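Local coordinates for alkylhydroperoxidase AhpD core: uncharacterized peroxidase-related protein (Ralstonia eutropha, PDB 2PRR) that is of unknown function but, as an AhpD-like member of the carboxymuconolactone decarboxylase family, probably acts as a peroxidase or related oxidoreductase, at residues Glu73-Asn85 / Gln124-Lys136. Numbering follows the deposited sequence.
Sequences EREMIVVATSAAN and QRAMLDFALKVCK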
loop_
_atom_site.group_PDB
_atom_site.type_symbol
_atom_site.label_atom_id
_atom_site.label_comp_id
_atom_site.label_asym_id
_atom_site.label_seq_id
_atom_site.Cartn_x
_atom_site.Cartn_y
_atom_site.Cartn_z
ATOM N N GLU D 73 26.962 -10.962 8.084
ATOM C CA GLU D 73 25.995 -9.914 8.375
ATOM C C GLU D 73 25.723 -9.033 7.170
ATOM O O GLU D 73 24.580 -8.659 6.886
ATOM C CB GLU D 73 26.489 -9.094 9.554
ATOM C CG GLU D 73 26.341 -9.839 10.872
ATOM C CD GLU D 73 26.875 -9.085 12.100
ATOM O OE1 GLU D 73 27.496 -8.004 11.978
ATOM O OE2 GLU D 73 26.656 -9.587 13.222
ATOM N N ARG D 74 26.777 -8.717 6.436
ATOM C CA ARG D 74 26.646 -7.924 5.223
ATOM C C ARG D 74 25.798 -8.644 4.186
ATOM O O ARG D 74 24.992 -8.005 3.515
ATOM C CB ARG D 74 28.019 -7.623 4.629
ATOM C CG ARG D 74 28.890 -6.755 5.519
ATOM C CD ARG D 74 30.346 -6.663 5.004
ATOM N NE ARG D 74 31.243 -6.165 6.056
ATOM C CZ ARG D 74 32.440 -5.618 5.863
ATOM N NH1 ARG D 74 32.916 -5.420 4.645
ATOM N NH2 ARG D 74 33.143 -5.226 6.913
ATOM N N GLU D 75 26.012 -9.961 4.034
ATOM C CA GLU D 75 25.230 -10.780 3.108
ATOM C C GLU D 75 23.793 -10.943 3.584
ATOM O O GLU D 75 22.879 -11.042 2.776
ATOM C CB GLU D 75 25.853 -12.145 2.944
ATOM C CG GLU D 75 27.216 -12.107 2.265
ATOM C CD GLU D 75 27.183 -11.570 0.831
ATOM O OE1 GLU D 75 26.092 -11.447 0.227
ATOM O OE2 GLU D 75 28.260 -11.257 0.301
HETATM N N MSE D 76 23.613 -10.938 4.899
HETATM C CA MSE D 76 22.302 -11.045 5.501
HETATM C C MSE D 76 21.481 -9.817 5.102
HETATM O O MSE D 76 20.320 -9.931 4.709
HETATM C CB MSE D 76 22.472 -11.182 7.016
HETATM C CG MSE D 76 21.348 -11.830 7.763
HETATM SE SE MSE D 76 21.815 -12.035 9.582
HETATM C CE MSE D 76 23.606 -13.120 9.482
ATOM N N ILE D 77 22.110 -8.646 5.148
ATOM C CA ILE D 77 21.458 -7.411 4.723
ATOM C C ILE D 77 21.017 -7.502 3.254
ATOM O O ILE D 77 19.911 -7.073 2.886
ATOM C CB ILE D 77 22.358 -6.179 4.944
ATOM C CG1 ILE D 77 22.665 -6.016 6.444
ATOM C CG2 ILE D 77 21.654 -4.885 4.403
ATOM C CD1 ILE D 77 23.624 -4.911 6.822
ATOM N N VAL D 78 21.858 -8.083 2.415
ATOM C CA VAL D 78 21.530 -8.202 1.000
ATOM C C VAL D 78 20.347 -9.106 0.772
ATOM O O VAL D 78 19.463 -8.815 -0.078
ATOM C CB VAL D 78 22.687 -8.784 0.164
ATOM C CG1 VAL D 78 22.265 -8.860 -1.322
ATOM C CG2 VAL D 78 23.946 -7.960 0.359
ATOM N N VAL D 79 20.303 -10.193 1.528
ATOM C CA VAL D 79 19.246 -11.149 1.329
ATOM C C VAL D 79 17.849 -10.570 1.730
ATOM O O VAL D 79 16.894 -10.805 1.001
ATOM C CB VAL D 79 19.538 -12.508 2.019
ATOM C CG1 VAL D 79 18.436 -13.478 1.754
ATOM C CG2 VAL D 79 20.887 -13.131 1.505
ATOM N N ALA D 80 17.757 -9.843 2.844
ATOM C CA ALA D 80 16.452 -9.322 3.302
ATOM C C ALA D 80 15.936 -8.208 2.424
ATOM O O ALA D 80 14.742 -8.122 2.169
ATOM C CB ALA D 80 16.511 -8.872 4.764
ATOM N N THR D 81 16.841 -7.342 1.982
ATOM C CA THR D 81 16.500 -6.197 1.145
ATOM C C THR D 81 16.133 -6.631 -0.269
ATOM O O THR D 81 15.141 -6.129 -0.844
ATOM C CB THR D 81 17.607 -5.121 1.194
ATOM O OG1 THR D 81 18.898 -5.647 0.775
ATOM C CG2 THR D 81 17.694 -4.578 2.620
ATOM N N SER D 82 16.866 -7.623 -0.769
ATOM C CA SER D 82 16.650 -8.242 -2.079
ATOM C C SER D 82 15.373 -9.028 -2.123
ATOM O O SER D 82 14.690 -9.094 -3.154
ATOM C CB SER D 82 17.781 -9.212 -2.388
ATOM O OG SER D 82 19.029 -8.587 -2.176
ATOM N N ALA D 83 15.097 -9.691 -1.015
ATOM C CA ALA D 83 13.878 -10.427 -0.864
ATOM C C ALA D 83 12.712 -9.420 -0.950
ATOM O O ALA D 83 11.748 -9.691 -1.652
ATOM C CB ALA D 83 13.870 -11.214 0.447
ATOM N N ALA D 84 12.822 -8.267 -0.288
ATOM C CA ALA D 84 11.769 -7.163 -0.342
ATOM C C ALA D 84 11.505 -6.578 -1.725
ATOM O O ALA D 84 10.405 -6.110 -2.012
ATOM C CB ALA D 84 12.181 -6.063 0.522
ATOM N N ASN D 85 12.553 -6.533 -2.544
ATOM C CA ASN D 85 12.526 -6.101 -3.940
ATOM C C ASN D 85 12.215 -7.255 -4.888
ATOM O O ASN D 85 12.132 -7.051 -6.114
ATOM C CB ASN D 85 13.909 -5.528 -4.333
ATOM C CG ASN D 85 14.162 -4.179 -3.729
ATOM O OD1 ASN D 85 13.223 -3.440 -3.416
ATOM N ND2 ASN D 85 15.428 -3.825 -3.583
ATOM N N GLN D 124 21.049 -8.631 15.383
ATOM C CA GLN D 124 20.920 -8.796 13.942
ATOM C C GLN D 124 19.490 -8.491 13.441
ATOM O O GLN D 124 19.336 -7.927 12.342
ATOM C CB GLN D 124 21.408 -10.171 13.503
ATOM C CG GLN D 124 22.895 -10.315 13.707
ATOM C CD GLN D 124 23.432 -11.680 13.345
ATOM O OE1 GLN D 124 22.699 -12.654 13.234
ATOM N NE2 GLN D 124 24.740 -11.761 13.184
ATOM N N ARG D 125 18.464 -8.820 14.229
ATOM C CA ARG D 125 17.102 -8.481 13.817
ATOM C C ARG D 125 16.983 -6.950 13.747
ATOM O O ARG D 125 16.341 -6.424 12.829
ATOM C CB ARG D 125 16.045 -9.077 14.751
ATOM C CG ARG D 125 14.589 -8.790 14.288
ATOM C CD ARG D 125 13.566 -9.233 15.316
ATOM N NE ARG D 125 12.213 -8.822 14.935
ATOM N N ALA D 126 17.611 -6.254 14.711
ATOM C CA ALA D 126 17.625 -4.778 14.765
ATOM C C ALA D 126 18.310 -4.154 13.538
ATOM O O ALA D 126 17.835 -3.150 12.976
ATOM C CB ALA D 126 18.308 -4.290 16.028
HETATM N N MSE D 127 19.422 -4.784 13.142
HETATM C CA MSE D 127 20.207 -4.383 12.013
HETATM C C MSE D 127 19.362 -4.491 10.772
HETATM O O MSE D 127 19.461 -3.665 9.892
HETATM C CB MSE D 127 21.428 -5.332 11.875
HETATM C CG MSE D 127 22.329 -5.080 10.722
HETATM SE SE MSE D 127 23.634 -6.541 10.499
HETATM C CE MSE D 127 22.590 -7.849 9.831
ATOM N N LEU D 128 18.571 -5.541 10.666
ATOM C CA LEU D 128 17.764 -5.716 9.471
ATOM C C LEU D 128 16.545 -4.820 9.521
ATOM O O LEU D 128 16.077 -4.441 8.478
ATOM C CB LEU D 128 17.344 -7.173 9.265
ATOM C CG LEU D 128 18.435 -8.240 9.154
ATOM C CD1 LEU D 128 17.774 -9.576 8.888
ATOM C CD2 LEU D 128 19.447 -7.879 8.069
ATOM N N ASP D 129 16.035 -4.495 10.711
ATOM C CA ASP D 129 14.890 -3.549 10.812
ATOM C C ASP D 129 15.292 -2.222 10.148
ATOM O O ASP D 129 14.517 -1.605 9.430
ATOM C CB ASP D 129 14.469 -3.257 12.266
ATOM C CG ASP D 129 13.836 -4.447 12.993
ATOM O OD1 ASP D 129 13.214 -5.325 12.370
ATOM O OD2 ASP D 129 13.938 -4.499 14.236
ATOM N N PHE D 130 16.523 -1.800 10.408
ATOM C CA PHE D 130 17.050 -0.553 9.894
ATOM C C PHE D 130 17.219 -0.651 8.386
ATOM O O PHE D 130 16.694 0.178 7.645
ATOM C CB PHE D 130 18.392 -0.223 10.588
ATOM C CG PHE D 130 19.007 1.076 10.125
ATOM C CD1 PHE D 130 18.368 2.283 10.375
ATOM C CD2 PHE D 130 20.225 1.089 9.451
ATOM C CE1 PHE D 130 18.913 3.458 9.949
ATOM C CE2 PHE D 130 20.781 2.262 9.032
ATOM C CZ PHE D 130 20.120 3.458 9.277
ATOM N N ALA D 131 17.962 -1.666 7.957
ATOM C CA ALA D 131 18.125 -1.975 6.539
ATOM C C ALA D 131 16.800 -1.909 5.779
ATOM O O ALA D 131 16.729 -1.340 4.701
ATOM C CB ALA D 131 18.700 -3.347 6.391
ATOM N N LEU D 132 15.758 -2.525 6.323
ATOM C CA LEU D 132 14.455 -2.511 5.657
ATOM C C LEU D 132 13.852 -1.136 5.558
ATOM O O LEU D 132 13.218 -0.842 4.548
ATOM C CB LEU D 132 13.473 -3.513 6.275
ATOM C CG LEU D 132 13.444 -4.918 5.624
ATOM C CD1 LEU D 132 13.020 -4.828 4.169
ATOM C CD2 LEU D 132 14.763 -5.685 5.702
ATOM N N LYS D 133 14.092 -0.288 6.562
ATOM C CA LYS D 133 13.615 1.107 6.554
ATOM C C LYS D 133 14.336 1.957 5.489
ATOM O O LYS D 133 13.723 2.779 4.792
ATOM C CB LYS D 133 13.796 1.762 7.926
ATOM C CG LYS D 133 13.019 3.077 8.021
ATOM C CD LYS D 133 13.103 3.758 9.366
ATOM C CE LYS D 133 11.965 4.843 9.443
ATOM N NZ LYS D 133 12.003 5.725 10.665
ATOM N N VAL D 134 15.652 1.775 5.394
ATOM C CA VAL D 134 16.435 2.442 4.393
ATOM C C VAL D 134 15.954 1.952 3.026
ATOM O O VAL D 134 15.778 2.734 2.096
ATOM C CB VAL D 134 17.944 2.076 4.520
ATOM C CG1 VAL D 134 18.726 2.621 3.353
ATOM C CG2 VAL D 134 18.527 2.556 5.835
ATOM N N CYS D 135 15.776 0.638 2.917
ATOM C CA CYS D 135 15.349 0.003 1.690
ATOM C C CYS D 135 14.019 0.547 1.195
ATOM O O CYS D 135 13.949 0.956 0.070
ATOM C CB CYS D 135 15.250 -1.506 1.887
ATOM S SG CYS D 135 14.827 -2.426 0.412
ATOM N N LYS D 136 12.997 0.621 2.045
ATOM C CA LYS D 136 11.649 1.068 1.603
ATOM C C LYS D 136 11.111 2.419 2.100
ATOM O O LYS D 136 10.083 2.886 1.604
ATOM C CB LYS D 136 10.606 0.032 2.021
ATOM C CG LYS D 136 10.799 -1.368 1.463
ATOM C CD LYS D 136 10.600 -1.492 -0.056
ATOM C CE LYS D 136 10.959 -2.958 -0.472
ATOM N NZ LYS D 136 10.874 -3.314 -1.941
HETATM O O HOH W 1 13.276 -0.812 -2.508
#
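Leu128 lays CD2 on the backbone of Ile77, 3.9 Å from its CA, where helix 71-84 crosses helix 122-137, the short segments meeting at -44° with their axes 9.5 Å apart. The two branches of Ile77 reach different residues of helix 122-137: CG1 meets the methyl CE of Met127, modelled as selenomethionine, whose side chain crosses that of Ile77 at about a right angle, while CG2, anti to the backbone N, touches Ala131 CB at 3.9 Å. Met127 turns at chi3 (74°), which brings CE within 3.6 Å of Glu73 O. One helical turn on, Leu132 straddles two alanines, CD2 against Ala80 CB and CD1 against Ala84 CB, and Cys135 SG lies by Thr81. The Thr81 hydroxyl turns back to Ile77 O, a carbonyl that also accepts Thr81 N from the other face.

Polar pairs close both ends. Gln124 NE2 gives a nearly straight bond (167°) to the anti lone pair of Glu73 OE2, 2.9 Å away, with carboxylate and amide planes almost perpendicular. Lys136, bent at chi2, brings NZ to 2.8 Å from Asn85 OD1 and makes a weak bond to Ala84 O; Asn85 ND2 binds Asn173 of helix 156-179. The chemistry is thus that of an apolar helix-helix seam in an all-helical fold, with the Lys136 ammonium held by the Asn85 side-chain oxygen, and weakly by Ala84 O, just at the C-terminal end of helix 71-84, where the helix dipole would probably favour its positive charge.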